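Local coordinates for putative glycosidase ph117-related (Bacteroides thetaiotaomicron, PDB 5A7V), which probably acts on beta-mannosidic linkages as a GH130 family glycoside phosphorylase or hydrolase, and binds mannose in its pocket, at residues Y279-N292 and N304-P318. Numbering follows the deposited sequence.
With MAN (alpha-D-mannopyranose), chain E.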
loop_
_atom_site.group_PDB
_atom_site.type_symbol
_atom_site.label_atom_id
_atom_site.label_comp_id
_atom_site.label_asym_id
_atom_site.label_seq_id
_atom_site.Cartn_x
_atom_site.Cartn_y
_atom_site.Cartn_z
ATOM N N TYR A 279 -2.706 12.616 9.032
ATOM C CA TYR A 279 -3.178 13.400 10.154
ATOM C C TYR A 279 -4.099 14.529 9.634
ATOM O O TYR A 279 -3.664 15.316 8.808
ATOM C CB TYR A 279 -1.961 13.984 10.870
ATOM C CG TYR A 279 -2.252 14.704 12.172
ATOM C CD1 TYR A 279 -2.633 16.044 12.175
ATOM C CD2 TYR A 279 -2.158 14.042 13.380
ATOM C CE1 TYR A 279 -2.885 16.708 13.376
ATOM C CE2 TYR A 279 -2.388 14.695 14.592
ATOM C CZ TYR A 279 -2.767 16.014 14.583
ATOM O OH TYR A 279 -3.011 16.668 15.770
ATOM N N THR A 280 -5.350 14.590 10.106
ATOM C CA THR A 280 -6.369 15.527 9.637
ATOM C C THR A 280 -6.988 16.221 10.867
ATOM O O THR A 280 -6.788 15.750 12.006
ATOM C CB THR A 280 -7.518 14.807 8.862
ATOM O OG1 THR A 280 -8.440 14.221 9.800
ATOM C CG2 THR A 280 -6.992 13.823 7.867
ATOM N N PRO A 281 -7.812 17.273 10.646
ATOM C CA PRO A 281 -8.442 17.932 11.802
ATOM C C PRO A 281 -9.464 17.090 12.556
ATOM O O PRO A 281 -9.862 17.492 13.645
ATOM C CB PRO A 281 -9.119 19.172 11.208
ATOM C CG PRO A 281 -8.972 19.095 9.759
ATOM C CD PRO A 281 -7.965 18.048 9.411
ATOM N N LYS A 282 -9.930 15.982 11.976
ATOM C CA LYS A 282 -10.866 15.097 12.656
ATOM C C LYS A 282 -10.192 13.900 13.319
ATOM O O LYS A 282 -10.852 13.110 13.997
ATOM C CB LYS A 282 -11.958 14.597 11.684
ATOM C CG LYS A 282 -12.782 15.693 11.063
ATOM C CD LYS A 282 -13.502 16.551 12.075
ATOM C CE LYS A 282 -14.325 17.625 11.402
ATOM N NZ LYS A 282 -14.892 18.584 12.395
ATOM N N GLY A 283 -8.890 13.740 13.105
ATOM C CA GLY A 283 -8.210 12.534 13.551
ATOM C C GLY A 283 -7.250 12.015 12.505
ATOM O O GLY A 283 -7.060 12.622 11.420
ATOM N N ILE A 284 -6.613 10.907 12.818
ATOM C CA ILE A 284 -5.690 10.281 11.914
ATOM C C ILE A 284 -6.457 9.243 11.080
ATOM O O ILE A 284 -7.166 8.377 11.647
ATOM C CB ILE A 284 -4.548 9.583 12.686
ATOM C CG1 ILE A 284 -3.694 10.662 13.346
ATOM C CG2 ILE A 284 -3.743 8.679 11.783
ATOM C CD1 ILE A 284 -2.812 10.122 14.463
ATOM N N VAL A 285 -6.333 9.351 9.759
ATOM C CA VAL A 285 -7.015 8.408 8.849
ATOM C C VAL A 285 -6.006 7.378 8.339
ATOM O O VAL A 285 -4.973 7.744 7.746
ATOM C CB VAL A 285 -7.688 9.121 7.689
ATOM C CG1 VAL A 285 -8.364 8.106 6.792
ATOM C CG2 VAL A 285 -8.711 10.119 8.212
ATOM N N LEU A 286 -6.341 6.107 8.547
ATOM C CA LEU A 286 -5.627 4.989 7.977
ATOM C C LEU A 286 -6.507 4.420 6.867
ATOM O O LEU A 286 -7.624 3.878 7.133
ATOM C CB LEU A 286 -5.382 3.891 9.014
ATOM C CG LEU A 286 -4.706 2.624 8.499
ATOM C CD1 LEU A 286 -3.291 2.860 7.959
ATOM C CD2 LEU A 286 -4.697 1.524 9.508
ATOM N N LEU A 287 -6.049 4.534 5.619
ATOM C CA LEU A 287 -6.745 3.901 4.468
ATOM C C LEU A 287 -6.131 2.507 4.339
ATOM O O LEU A 287 -4.908 2.325 4.405
ATOM C CB LEU A 287 -6.592 4.765 3.216
ATOM C CG LEU A 287 -7.102 6.209 3.320
ATOM C CD1 LEU A 287 -6.038 7.213 3.764
ATOM C CD2 LEU A 287 -7.665 6.684 1.987
ATOM N N TYR A 288 -6.998 1.477 4.213
ATOM C CA TYR A 288 -6.532 0.095 4.333
ATOM C C TYR A 288 -7.299 -0.823 3.357
ATOM O O TYR A 288 -8.257 -0.376 2.717
ATOM C CB TYR A 288 -6.604 -0.428 5.776
ATOM C CG TYR A 288 -7.998 -0.609 6.346
ATOM C CD1 TYR A 288 -8.699 0.419 6.902
ATOM C CD2 TYR A 288 -8.594 -1.876 6.302
ATOM C CE1 TYR A 288 -9.991 0.233 7.394
ATOM C CE2 TYR A 288 -9.879 -2.069 6.781
ATOM C CZ TYR A 288 -10.580 -1.024 7.345
ATOM O OH TYR A 288 -11.854 -1.168 7.843
ATOM N N ASN A 289 -6.819 -2.050 3.298
ATOM C CA ASN A 289 -7.349 -3.083 2.406
ATOM C C ASN A 289 -8.034 -4.169 3.203
ATOM O O ASN A 289 -7.432 -4.784 4.061
ATOM C CB ASN A 289 -6.158 -3.644 1.610
ATOM C CG ASN A 289 -5.551 -2.586 0.713
ATOM O OD1 ASN A 289 -6.163 -2.156 -0.237
ATOM N ND2 ASN A 289 -4.316 -2.133 1.042
ATOM N N GLY A 290 -9.317 -4.374 2.900
ATOM C CA GLY A 290 -10.045 -5.477 3.529
ATOM C C GLY A 290 -10.123 -6.679 2.619
ATOM O O GLY A 290 -10.367 -6.511 1.428
ATOM N N LYS A 291 -9.992 -7.873 3.165
ATOM C CA LYS A 291 -10.256 -9.102 2.392
ATOM C C LYS A 291 -11.565 -9.709 2.936
ATOM O O LYS A 291 -11.744 -9.897 4.143
ATOM C CB LYS A 291 -9.120 -10.125 2.510
ATOM C CG LYS A 291 -9.391 -11.384 1.722
ATOM C CD LYS A 291 -8.230 -12.387 1.788
ATOM C CE LYS A 291 -8.570 -13.643 0.986
ATOM N NZ LYS A 291 -7.430 -14.579 0.957
ATOM N N ASN A 292 -12.482 -9.993 2.007
ATOM C CA ASN A 292 -13.811 -10.517 2.358
ATOM C C ASN A 292 -13.781 -12.038 2.575
ATOM O O ASN A 292 -13.473 -12.813 1.664
ATOM C CB ASN A 292 -14.790 -10.142 1.258
ATOM C CG ASN A 292 -16.246 -10.355 1.666
ATOM O OD1 ASN A 292 -16.623 -10.117 2.809
ATOM N ND2 ASN A 292 -17.083 -10.756 0.684
ATOM N N ASN A 304 -13.576 -13.431 -1.023
ATOM C CA ASN A 304 -12.095 -13.312 -1.144
ATOM C C ASN A 304 -11.644 -12.067 -1.878
ATOM O O ASN A 304 -10.440 -11.911 -2.093
ATOM C CB ASN A 304 -11.515 -14.608 -1.758
ATOM C CG ASN A 304 -11.681 -15.776 -0.806
ATOM O OD1 ASN A 304 -11.216 -15.709 0.329
ATOM N ND2 ASN A 304 -12.401 -16.802 -1.215
ATOM N N VAL A 305 -12.549 -11.163 -2.225
ATOM C CA VAL A 305 -12.120 -9.902 -2.858
ATOM C C VAL A 305 -11.386 -9.021 -1.845
ATOM O O VAL A 305 -11.705 -9.014 -0.665
ATOM C CB VAL A 305 -13.325 -9.161 -3.486
ATOM C CG1 VAL A 305 -14.202 -8.495 -2.448
ATOM C CG2 VAL A 305 -12.924 -8.187 -4.577
ATOM N N TYR A 306 -10.437 -8.225 -2.368
ATOM C CA TYR A 306 -9.842 -7.105 -1.588
ATOM C C TYR A 306 -10.494 -5.797 -2.022
ATOM O O TYR A 306 -10.431 -5.415 -3.199
ATOM C CB TYR A 306 -8.338 -6.997 -1.763
ATOM C CG TYR A 306 -7.500 -8.018 -1.089
ATOM C CD1 TYR A 306 -7.491 -9.372 -1.466
ATOM C CD2 TYR A 306 -6.619 -7.643 -0.059
ATOM C CE1 TYR A 306 -6.655 -10.289 -0.859
ATOM C CE2 TYR A 306 -5.784 -8.550 0.540
ATOM C CZ TYR A 306 -5.764 -9.865 0.122
ATOM O OH TYR A 306 -4.905 -10.785 0.691
ATOM N N ALA A 307 -11.162 -5.154 -1.066
ATOM C CA ALA A 307 -11.785 -3.857 -1.262
ATOM C C ALA A 307 -11.349 -2.901 -0.123
ATOM O O ALA A 307 -11.062 -3.365 0.980
ATOM C CB ALA A 307 -13.309 -3.990 -1.326
ATOM N N ALA A 308 -11.310 -1.594 -0.407
ATOM C CA ALA A 308 -10.599 -0.649 0.480
ATOM C C ALA A 308 -11.539 0.006 1.481
ATOM O O ALA A 308 -12.652 0.427 1.138
ATOM C CB ALA A 308 -9.881 0.392 -0.347
ATOM N N GLY A 309 -11.027 0.149 2.702
ATOM C CA GLY A 309 -11.696 0.830 3.805
ATOM C C GLY A 309 -10.920 2.017 4.369
ATOM O O GLY A 309 -9.800 2.315 3.895
ATOM N N GLN A 310 -11.524 2.667 5.362
ATOM C CA GLN A 310 -10.810 3.738 6.092
ATOM C C GLN A 310 -11.173 3.619 7.552
ATOM O O GLN A 310 -12.333 3.362 7.904
ATOM C CB GLN A 310 -11.154 5.136 5.582
ATOM C CG GLN A 310 -10.872 5.312 4.104
ATOM C CD GLN A 310 -11.204 6.703 3.578
ATOM O OE1 GLN A 310 -10.906 7.734 4.207
ATOM N NE2 GLN A 310 -11.805 6.772 2.401
ATOM N N ALA A 311 -10.179 3.852 8.397
ATOM C CA ALA A 311 -10.339 3.886 9.852
ATOM C C ALA A 311 -9.846 5.233 10.382
ATOM O O ALA A 311 -8.890 5.810 9.859
ATOM C CB ALA A 311 -9.569 2.758 10.524
ATOM N N LEU A 312 -10.522 5.705 11.414
ATOM C CA LEU A 312 -10.192 6.983 12.089
ATOM C C LEU A 312 -9.679 6.669 13.491
ATOM O O LEU A 312 -10.311 5.923 14.257
ATOM C CB LEU A 312 -11.450 7.848 12.210
ATOM C CG LEU A 312 -11.264 9.276 12.695
ATOM C CD1 LEU A 312 -10.484 10.133 11.673
ATOM C CD2 LEU A 312 -12.606 9.917 13.003
ATOM N N PHE A 313 -8.515 7.261 13.832
ATOM C CA PHE A 313 -7.874 7.187 15.137
ATOM C C PHE A 313 -7.788 8.591 15.749
ATOM O O PHE A 313 -7.798 9.616 15.060
ATOM C CB PHE A 313 -6.447 6.616 14.971
ATOM C CG PHE A 313 -6.428 5.151 14.594
ATOM C CD1 PHE A 313 -6.427 4.759 13.249
ATOM C CD2 PHE A 313 -6.374 4.189 15.570
ATOM C CE1 PHE A 313 -6.401 3.407 12.913
ATOM C CE2 PHE A 313 -6.356 2.837 15.248
ATOM C CZ PHE A 313 -6.358 2.443 13.905
ATOM N N ASP A 314 -7.690 8.609 17.081
ATOM C CA ASP A 314 -7.577 9.873 17.816
ATOM C C ASP A 314 -6.271 10.614 17.469
ATOM O O ASP A 314 -5.185 10.041 17.542
ATOM C CB ASP A 314 -7.707 9.557 19.310
ATOM C CG ASP A 314 -7.760 10.775 20.193
ATOM O OD1 ASP A 314 -6.712 11.403 20.406
ATOM O OD2 ASP A 314 -8.846 11.087 20.709
ATOM N N ALA A 315 -6.405 11.895 17.119
ATOM C CA ALA A 315 -5.245 12.738 16.787
ATOM C C ALA A 315 -4.241 12.893 17.930
ATOM O O ALA A 315 -3.044 13.084 17.669
ATOM C CB ALA A 315 -5.732 14.129 16.389
ATOM N N ASN A 316 -4.738 12.790 19.163
ATOM C CA ASN A 316 -3.906 12.943 20.338
ATOM C C ASN A 316 -3.469 11.612 20.963
ATOM O O ASN A 316 -2.798 11.606 21.946
ATOM C CB ASN A 316 -4.653 13.778 21.386
ATOM C CG ASN A 316 -4.842 15.205 20.940
ATOM O OD1 ASN A 316 -5.942 15.738 20.967
ATOM N ND2 ASN A 316 -3.763 15.817 20.482
ATOM N N ASP A 317 -3.922 10.481 20.410
ATOM C CA ASP A 317 -3.683 9.143 20.963
ATOM C C ASP A 317 -3.771 8.195 19.771
ATOM O O ASP A 317 -4.809 7.603 19.518
ATOM C CB ASP A 317 -4.763 8.909 22.028
ATOM C CG ASP A 317 -4.600 7.635 22.855
ATOM O OD1 ASP A 317 -3.647 6.902 22.681
ATOM O OD2 ASP A 317 -5.501 7.400 23.729
ATOM N N PRO A 318 -2.708 8.071 18.971
ATOM C CA PRO A 318 -2.798 7.476 17.651
ATOM C C PRO A 318 -3.140 5.998 17.629
ATOM O O PRO A 318 -3.583 5.497 16.585
ATOM C CB PRO A 318 -1.423 7.747 17.032
ATOM C CG PRO A 318 -0.522 7.992 18.224
ATOM C CD PRO A 318 -1.387 8.663 19.230
HETATM C C1 MAN E . -1.429 -9.855 0.431
HETATM C C2 MAN E . -0.958 -8.434 0.054
HETATM C C3 MAN E . -0.450 -8.238 -1.388
HETATM C C4 MAN E . -1.354 -8.961 -2.402
HETATM C C5 MAN E . -2.518 -9.717 -1.735
HETATM C C6 MAN E . -3.321 -10.574 -2.740
HETATM O O1 MAN E . -2.427 -9.853 1.590
HETATM O O2 MAN E . 0.094 -8.124 0.978
HETATM O O3 MAN E . 0.861 -8.736 -1.577
HETATM O O4 MAN E . -1.793 -7.972 -3.310
HETATM O O5 MAN E . -1.928 -10.582 -0.714
HETATM O O6 MAN E . -2.469 -11.586 -3.292
HETATM O O HOH W 1 -1.395 15.245 18.162
HETATM O O HOH W 2 -9.217 13.107 16.851
HETATM O O HOH W 3 -13.540 0.639 6.563
HETATM O O HOH W 4 -4.884 -13.414 -0.006
HETATM O O HOH W 5 -9.129 -17.218 1.524
#
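With CG anti to the backbone N (chi1 180°) and every later torsion extended, Lys291 runs obliquely across Tyr306, whose CG is anti to its own carbonyl carbon (chi1 -74°). Lys291 CB sits squarely over the ring, 4.0 Å from the Tyr306 centroid, a CH-pi contact that braces the phenol from one side. Water 4 then joins Lys291 NZ to Tyr306 OH, which lies 2.8 Å from O1 of the bound alpha-mannose, a sugar also gripped by Glu272 and Asp146. Tyr288 turns its ring over the partner strand: Gly309 CA lies over one face, 4.2 Å from the Tyr288 centroid, in a second CH-pi contact, and Tyr288 OH reaches Asp267. Strands 283-291 and 306-314 are antiparallel neighbours in one blade of the five-bladed beta-propeller characteristic of GH130 enzymes, and paired backbone bonds run from Ile284-Phe313 to Gly290-Ala307. Among them, Tyr288 N donates to Gly309 O at 2.9 Å. Leu287 lies alongside Gln310, with Leu287 CD2 3.9 Å from Gln310 CD, and Gln310 NE2 is hydrogen-bonded to Phe39 O. At the far end Ile284 CD1 packs 3.8 Å from Pro318 CB, while water 1 links Tyr279 OH to Ala315 O.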